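Local coordinates for UDP-4-amino-4,6-dideoxy-N-acetyl-beta-L-altrosamine transaminase (Helicobacter pylori, PDB 2FNU), which catalyses the PLP-dependent transamination that makes UDP-4-amino-4,6-dideoxy-beta-L-AltNAc, the second step in the biosynthesis of pseudaminic acid, a sugar that modifies flagellin, at residues Arg262-Asn267 with Tyr286-His291; Pro268-Leu273 with His363-Thr368. One frame throughout, in Å; residues are numbered along the deposited sequence.

Contact 1 of 2, residues Arg262-Asn267 with Tyr286-His291; sequences RIFKDN and YPILMH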
loop_
_atom_site.group_PDB
_atom_site.type_symbol
_atom_site.label_atom_id
_atom_site.label_comp_id
_atom_site.label_asym_id
_atom_site.label_seq_id
_atom_site.Cartn_x
_atom_site.Cartn_y
_atom_site.Cartn_z
ATOM N N ARG B 262 -15.270 36.709 -3.635
ATOM C CA ARG B 262 -15.990 37.970 -3.389
ATOM C C ARG B 262 -15.158 38.891 -2.511
ATOM O O ARG B 262 -15.025 40.096 -2.795
ATOM C CB ARG B 262 -17.350 37.732 -2.736
ATOM C CG ARG B 262 -18.376 37.088 -3.641
ATOM C CD ARG B 262 -19.759 37.185 -3.005
ATOM N NE ARG B 262 -19.832 36.583 -1.667
ATOM C CZ ARG B 262 -19.982 35.280 -1.434
ATOM N NH1 ARG B 262 -20.059 34.417 -2.454
ATOM N NH2 ARG B 262 -20.061 34.840 -0.173
ATOM N N ILE B 263 -14.597 38.339 -1.434
ATOM C CA ILE B 263 -13.881 39.164 -0.470
ATOM C C ILE B 263 -12.534 39.633 -1.019
ATOM O O ILE B 263 -12.094 40.749 -0.712
ATOM C CB ILE B 263 -13.717 38.392 0.873
ATOM C CG1 ILE B 263 -15.115 38.140 1.474
ATOM C CG2 ILE B 263 -12.819 39.140 1.861
ATOM C CD1 ILE B 263 -15.164 37.129 2.612
ATOM N N PHE B 264 -11.899 38.795 -1.847
ATOM C CA PHE B 264 -10.604 39.109 -2.431
ATOM C C PHE B 264 -10.659 39.914 -3.729
ATOM O O PHE B 264 -9.610 40.297 -4.251
ATOM C CB PHE B 264 -9.834 37.802 -2.722
ATOM C CG PHE B 264 -9.447 37.031 -1.491
ATOM C CD1 PHE B 264 -9.273 37.665 -0.264
ATOM C CD2 PHE B 264 -9.220 35.656 -1.568
ATOM C CE1 PHE B 264 -8.892 36.949 0.879
ATOM C CE2 PHE B 264 -8.832 34.923 -0.435
ATOM C CZ PHE B 264 -8.662 35.570 0.782
ATOM N N LYS B 265 -11.857 40.142 -4.277
ATOM C CA LYS B 265 -11.980 40.854 -5.559
ATOM C C LYS B 265 -11.258 42.205 -5.481
ATOM O O LYS B 265 -11.468 42.966 -4.534
ATOM C CB LYS B 265 -13.455 41.038 -5.929
ATOM C CG LYS B 265 -13.702 41.896 -7.162
ATOM C CD LYS B 265 -13.787 41.073 -8.420
ATOM C CE LYS B 265 -14.320 41.915 -9.569
ATOM N NZ LYS B 265 -14.664 41.069 -10.742
ATOM N N ASP B 266 -10.384 42.451 -6.463
ATOM C CA ASP B 266 -9.599 43.704 -6.591
ATOM C C ASP B 266 -8.659 44.000 -5.427
ATOM O O ASP B 266 -8.218 45.147 -5.247
ATOM C CB ASP B 266 -10.497 44.925 -6.859
ATOM C CG ASP B 266 -11.298 44.796 -8.131
ATOM O OD1 ASP B 266 -12.442 45.284 -8.144
ATOM O OD2 ASP B 266 -10.796 44.199 -9.108
ATOM N N ASN B 267 -8.329 42.987 -4.629
ATOM C CA ASN B 267 -7.366 43.212 -3.557
ATOM C C ASN B 267 -5.988 43.533 -4.170
ATOM O O ASN B 267 -5.656 43.063 -5.267
ATOM C CB ASN B 267 -7.307 42.011 -2.605
ATOM C CG ASN B 267 -6.352 40.949 -3.078
ATOM O OD1 ASN B 267 -5.154 41.035 -2.828
ATOM N ND2 ASN B 267 -6.864 39.956 -3.787
ATOM N N TYR B 286 -7.434 25.979 -2.940
ATOM C CA TYR B 286 -7.769 27.359 -3.307
ATOM C C TYR B 286 -6.447 28.135 -3.309
ATOM O O TYR B 286 -6.017 28.623 -2.257
ATOM C CB TYR B 286 -8.744 27.993 -2.297
ATOM C CG TYR B 286 -9.178 29.367 -2.730
ATOM C CD1 TYR B 286 -10.304 29.534 -3.543
ATOM C CD2 TYR B 286 -8.430 30.496 -2.378
ATOM C CE1 TYR B 286 -10.711 30.816 -3.967
ATOM C CE2 TYR B 286 -8.817 31.758 -2.811
ATOM C CZ TYR B 286 -9.952 31.906 -3.595
ATOM O OH TYR B 286 -10.347 33.158 -4.022
ATOM N N PRO B 287 -5.752 28.174 -4.460
ATOM C CA PRO B 287 -4.467 28.880 -4.549
ATOM C C PRO B 287 -4.612 30.377 -4.741
ATOM O O PRO B 287 -5.472 30.838 -5.508
ATOM C CB PRO B 287 -3.810 28.288 -5.819
ATOM C CG PRO B 287 -4.673 27.100 -6.202
ATOM C CD PRO B 287 -6.060 27.444 -5.702
ATOM N N ILE B 288 -3.748 31.121 -4.054
ATOM C CA ILE B 288 -3.575 32.535 -4.375
ATOM C C ILE B 288 -2.113 32.754 -4.763
ATOM O O ILE B 288 -1.222 32.045 -4.255
ATOM C CB ILE B 288 -3.966 33.472 -3.192
ATOM C CG1 ILE B 288 -3.043 33.234 -1.981
ATOM C CG2 ILE B 288 -5.448 33.313 -2.841
ATOM C CD1 ILE B 288 -3.282 34.221 -0.806
ATOM N N LEU B 289 -1.867 33.720 -5.649
ATOM C CA LEU B 289 -0.502 34.046 -6.084
ATOM C C LEU B 289 -0.123 35.455 -5.635
ATOM O O LEU B 289 -0.710 36.437 -6.104
ATOM C CB LEU B 289 -0.354 33.938 -7.613
ATOM C CG LEU B 289 -0.660 32.582 -8.241
ATOM C CD1 LEU B 289 -0.596 32.710 -9.757
ATOM C CD2 LEU B 289 0.330 31.559 -7.725
ATOM N N MET B 290 0.849 35.556 -4.725
ATOM C CA MET B 290 1.281 36.857 -4.184
ATOM C C MET B 290 1.942 37.725 -5.225
ATOM O O MET B 290 2.627 37.227 -6.113
ATOM C CB MET B 290 2.347 36.662 -3.096
ATOM C CG MET B 290 1.979 35.776 -1.949
ATOM S SD MET B 290 3.211 35.914 -0.626
ATOM C CE MET B 290 4.792 35.625 -1.409
ATOM N N HIS B 291 1.792 39.040 -5.069
ATOM C CA HIS B 291 2.606 39.985 -5.833
ATOM C C HIS B 291 4.081 39.720 -5.545
ATOM O O HIS B 291 4.453 39.354 -4.423
ATOM C CB HIS B 291 2.231 41.409 -5.421
ATOM C CG HIS B 291 2.900 42.480 -6.231
ATOM N ND1 HIS B 291 2.210 43.290 -7.109
ATOM C CD2 HIS B 291 4.193 42.882 -6.289
ATOM C CE1 HIS B 291 3.049 44.141 -7.673
ATOM N NE2 HIS B 291 4.259 43.912 -7.195
#

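Contact 2 of 2, residues Pro268-Leu273 with His363-Thr368; sequences PYFTPL and HSVLKT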
loop_
_atom_site.group_PDB
_atom_site.type_symbol
_atom_site.label_atom_id
_atom_site.label_comp_id
_atom_site.label_asym_id
_atom_site.label_seq_id
_atom_site.Cartn_x
_atom_site.Cartn_y
_atom_site.Cartn_z
ATOM N N PRO B 268 -5.196 44.366 -3.479
ATOM C CA PRO B 268 -3.890 44.808 -3.972
ATOM C C PRO B 268 -2.700 43.842 -3.763
ATOM O O PRO B 268 -1.590 44.134 -4.230
ATOM C CB PRO B 268 -3.656 46.093 -3.172
ATOM C CG PRO B 268 -4.327 45.843 -1.879
ATOM C CD PRO B 268 -5.541 44.988 -2.187
ATOM N N TYR B 269 -2.927 42.694 -3.120
ATOM C CA TYR B 269 -1.814 41.864 -2.619
ATOM C C TYR B 269 -1.544 40.583 -3.404
ATOM O O TYR B 269 -0.390 40.147 -3.498
ATOM C CB TYR B 269 -2.066 41.456 -1.176
ATOM C CG TYR B 269 -2.484 42.591 -0.264
ATOM C CD1 TYR B 269 -1.606 43.634 0.043
ATOM C CD2 TYR B 269 -3.755 42.614 0.282
ATOM C CE1 TYR B 269 -1.998 44.676 0.891
ATOM C CE2 TYR B 269 -4.156 43.639 1.126
ATOM C CZ TYR B 269 -3.271 44.661 1.429
ATOM O OH TYR B 269 -3.675 45.674 2.273
ATOM N N PHE B 270 -2.598 39.963 -3.932
ATOM C CA PHE B 270 -2.444 38.657 -4.581
ATOM C C PHE B 270 -3.576 38.407 -5.551
ATOM O O PHE B 270 -4.609 39.085 -5.485
ATOM C CB PHE B 270 -2.398 37.518 -3.542
ATOM C CG PHE B 270 -3.548 37.535 -2.568
ATOM C CD1 PHE B 270 -4.812 37.062 -2.939
ATOM C CD2 PHE B 270 -3.367 38.040 -1.285
ATOM C CE1 PHE B 270 -5.875 37.101 -2.040
ATOM C CE2 PHE B 270 -4.431 38.100 -0.373
ATOM C CZ PHE B 270 -5.684 37.617 -0.751
ATOM N N THR B 271 -3.384 37.418 -6.422
ATOM C CA THR B 271 -4.378 37.041 -7.430
ATOM C C THR B 271 -4.892 35.622 -7.139
ATOM O O THR B 271 -4.134 34.674 -7.258
ATOM C CB THR B 271 -3.741 37.069 -8.843
ATOM O OG1 THR B 271 -3.194 38.380 -9.095
ATOM C CG2 THR B 271 -4.759 36.719 -9.935
ATOM N N PRO B 272 -6.193 35.480 -6.802
ATOM C CA PRO B 272 -6.731 34.131 -6.683
ATOM C C PRO B 272 -6.854 33.501 -8.070
ATOM O O PRO B 272 -7.172 34.185 -9.062
ATOM C CB PRO B 272 -8.132 34.346 -6.095
ATOM C CG PRO B 272 -8.175 35.782 -5.672
ATOM C CD PRO B 272 -7.216 36.506 -6.528
ATOM N N LEU B 273 -6.642 32.191 -8.146
ATOM C CA LEU B 273 -6.783 31.497 -9.424
ATOM C C LEU B 273 -8.234 31.125 -9.718
ATOM O O LEU B 273 -8.607 30.959 -10.881
ATOM C CB LEU B 273 -5.924 30.229 -9.442
ATOM C CG LEU B 273 -4.404 30.430 -9.469
ATOM C CD1 LEU B 273 -3.705 29.066 -9.568
ATOM C CD2 LEU B 273 -3.989 31.321 -10.642
ATOM N N HIS B 363 -10.912 37.652 5.573
ATOM C CA HIS B 363 -10.615 38.952 6.132
ATOM C C HIS B 363 -9.265 38.944 6.894
ATOM O O HIS B 363 -8.496 39.902 6.789
ATOM C CB HIS B 363 -11.808 39.469 6.949
ATOM C CG HIS B 363 -12.930 39.997 6.099
ATOM N ND1 HIS B 363 -12.870 41.231 5.481
ATOM C CD2 HIS B 363 -14.137 39.469 5.768
ATOM C CE1 HIS B 363 -13.986 41.439 4.806
ATOM N NE2 HIS B 363 -14.775 40.390 4.968
ATOM N N SER B 364 -8.960 37.846 7.582
ATOM C CA SER B 364 -7.658 37.670 8.254
ATOM C C SER B 364 -6.475 37.611 7.285
ATOM O O SER B 364 -5.414 38.169 7.570
ATOM C CB SER B 364 -7.670 36.424 9.132
ATOM O OG SER B 364 -8.597 36.568 10.201
ATOM N N VAL B 365 -6.652 36.938 6.145
ATOM C CA VAL B 365 -5.606 36.898 5.103
ATOM C C VAL B 365 -5.305 38.312 4.642
ATOM O O VAL B 365 -4.144 38.696 4.536
ATOM C CB VAL B 365 -6.022 36.004 3.899
ATOM C CG1 VAL B 365 -5.086 36.157 2.703
ATOM C CG2 VAL B 365 -6.067 34.557 4.332
ATOM N N LEU B 366 -6.353 39.097 4.377
ATOM C CA LEU B 366 -6.142 40.474 3.940
ATOM C C LEU B 366 -5.392 41.280 4.998
ATOM O O LEU B 366 -4.467 42.027 4.651
ATOM C CB LEU B 366 -7.462 41.164 3.550
ATOM C CG LEU B 366 -8.121 40.581 2.299
ATOM C CD1 LEU B 366 -9.516 41.203 2.143
ATOM C CD2 LEU B 366 -7.281 40.793 1.043
ATOM N N LYS B 367 -5.776 41.111 6.262
ATOM C CA LYS B 367 -5.129 41.843 7.360
ATOM C C LYS B 367 -3.662 41.477 7.456
ATOM O O LYS B 367 -2.834 42.328 7.736
ATOM C CB LYS B 367 -5.818 41.588 8.701
ATOM C CG LYS B 367 -7.214 42.206 8.807
ATOM C CD LYS B 367 -7.208 43.710 8.542
ATOM C CE LYS B 367 -8.613 44.291 8.608
ATOM N NZ LYS B 367 -8.718 45.589 7.880
ATOM N N THR B 368 -3.353 40.203 7.222
ATOM C CA THR B 368 -1.985 39.724 7.277
ATOM C C THR B 368 -1.139 40.431 6.219
ATOM O O THR B 368 -0.067 40.982 6.518
ATOM C CB THR B 368 -1.942 38.197 7.063
ATOM O OG1 THR B 368 -2.667 37.557 8.118
ATOM C CG2 THR B 368 -0.497 37.697 7.044
#

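Contact 1 of 2, residues Arg262-Asn267 with Tyr286-His291
F264, the last residue of helix 246-264, meets Y286 and I288 of strand 286-290 in a small buried contact that illustrates how one aromatic side chain can close a helix end onto a beta-sheet. The apolar part centres on two rings. F264 presents CD2 and CE2, and Y286 lies at that edge: CE2 of Y286 sits in the plane of the F264 ring, 4.0 Å from F264 CE2. The two side chains point in opposed directions and overlap alongside one another. CG of Y286 stands anti to the backbone N (chi1 -175°), which sends the ring out toward the helix end. Further along the strand, CG2 of I288 approaches F264 CE2 obliquely at 4.5 Å, a looser touch.

The hydroxyl of Y286 also lies at the F264 edge, its OH 3.7 Å from CD2 of F264, but its hydrogen-bond partner is D261, one turn back in the helix. After F264 the chain reverses in a type II beta turn, F264 to N267, with D266 at positive phi. The carbonyl O of F264 takes two bonds from N267, one from the backbone N at 3.0 Å and one from ND2 at 2.8 Å. The latter is nearly straight (166°) and uses a lone pair in the carbonyl plane. N267 ND2 also bonds to the carbonyl of F270.

The chemistry is thus divided: the edge of the F264 ring, the Y286 ring and a methyl of I288 make up the interface, while the buried tyrosine hydroxyl and the helix-terminal carbonyl are satisfied from the helix and its turn.

Contact 2 of 2, residues Pro268-Leu273 with His363-Thr368
Y269 and L366 bring the backbones nearest, with CA atoms 8.0 Å apart, just before strand 270-272, where the chain passes helix 355-370. Side chains do most of the bridging, with one approach to a backbone carbonyl. L366 is the central piece: its side chain runs roughly perpendicular to both aromatic side chains and puts CD2 4.0 Å from Y269 CD2 and 4.0 Å from F270 CZ. A single methyl thus fills the notch between two consecutive rings. Y269 also approaches the helix backbone, CE2 standing 3.9 Å from the carbonyl O of L366, while P268 CG sits over the centre of one face of the tyrosine ring, 3.6 Å above its plane.

F270 reaches the preceding residue of the helix as well. Its CG lies between the backbone N and the carbonyl carbon (chi1 52°), a turn that extends the ring toward the helix and brings CE2 to 3.7 Å from V365 CG1. That methyl is anti to the backbone N of V365 and meets the ring obliquely.

The arrangement packs an outer strand of the three-stranded antiparallel sheet, with the residue leading into it, on the C-terminal helix. Around it, I288 of strand 286-290 packs on F270, and F369, further along helix 355-370, meets the F270 ring with planes at about 60°. V365 rests on L305 of helix 298-307, and L366 extends to I263 and F264 of helix 246-264.

Contacts 1 and 2 alternate along the chain and form one continuous cluster of mainly apolar side chains, their centres about 5 Å apart. Neighbouring strands 270-272 and 286-290 join them through probable hydrogen bonds, T271 N to L289 O at 2.9 Å and H291 N to Y269 O at 2.9 Å. The rings of F264 and F270 meet edge to face, which makes the two contacts continuous. Together they fasten two helices to the three-stranded antiparallel sheet, consistent with the C-terminal small domain of fold type I aminotransferases. Neither is in the active site: the Y286 side chain is about 13 Å from bound UDP-N-acetylglucosamine and about 8 Å from that of substrate-binding Y6.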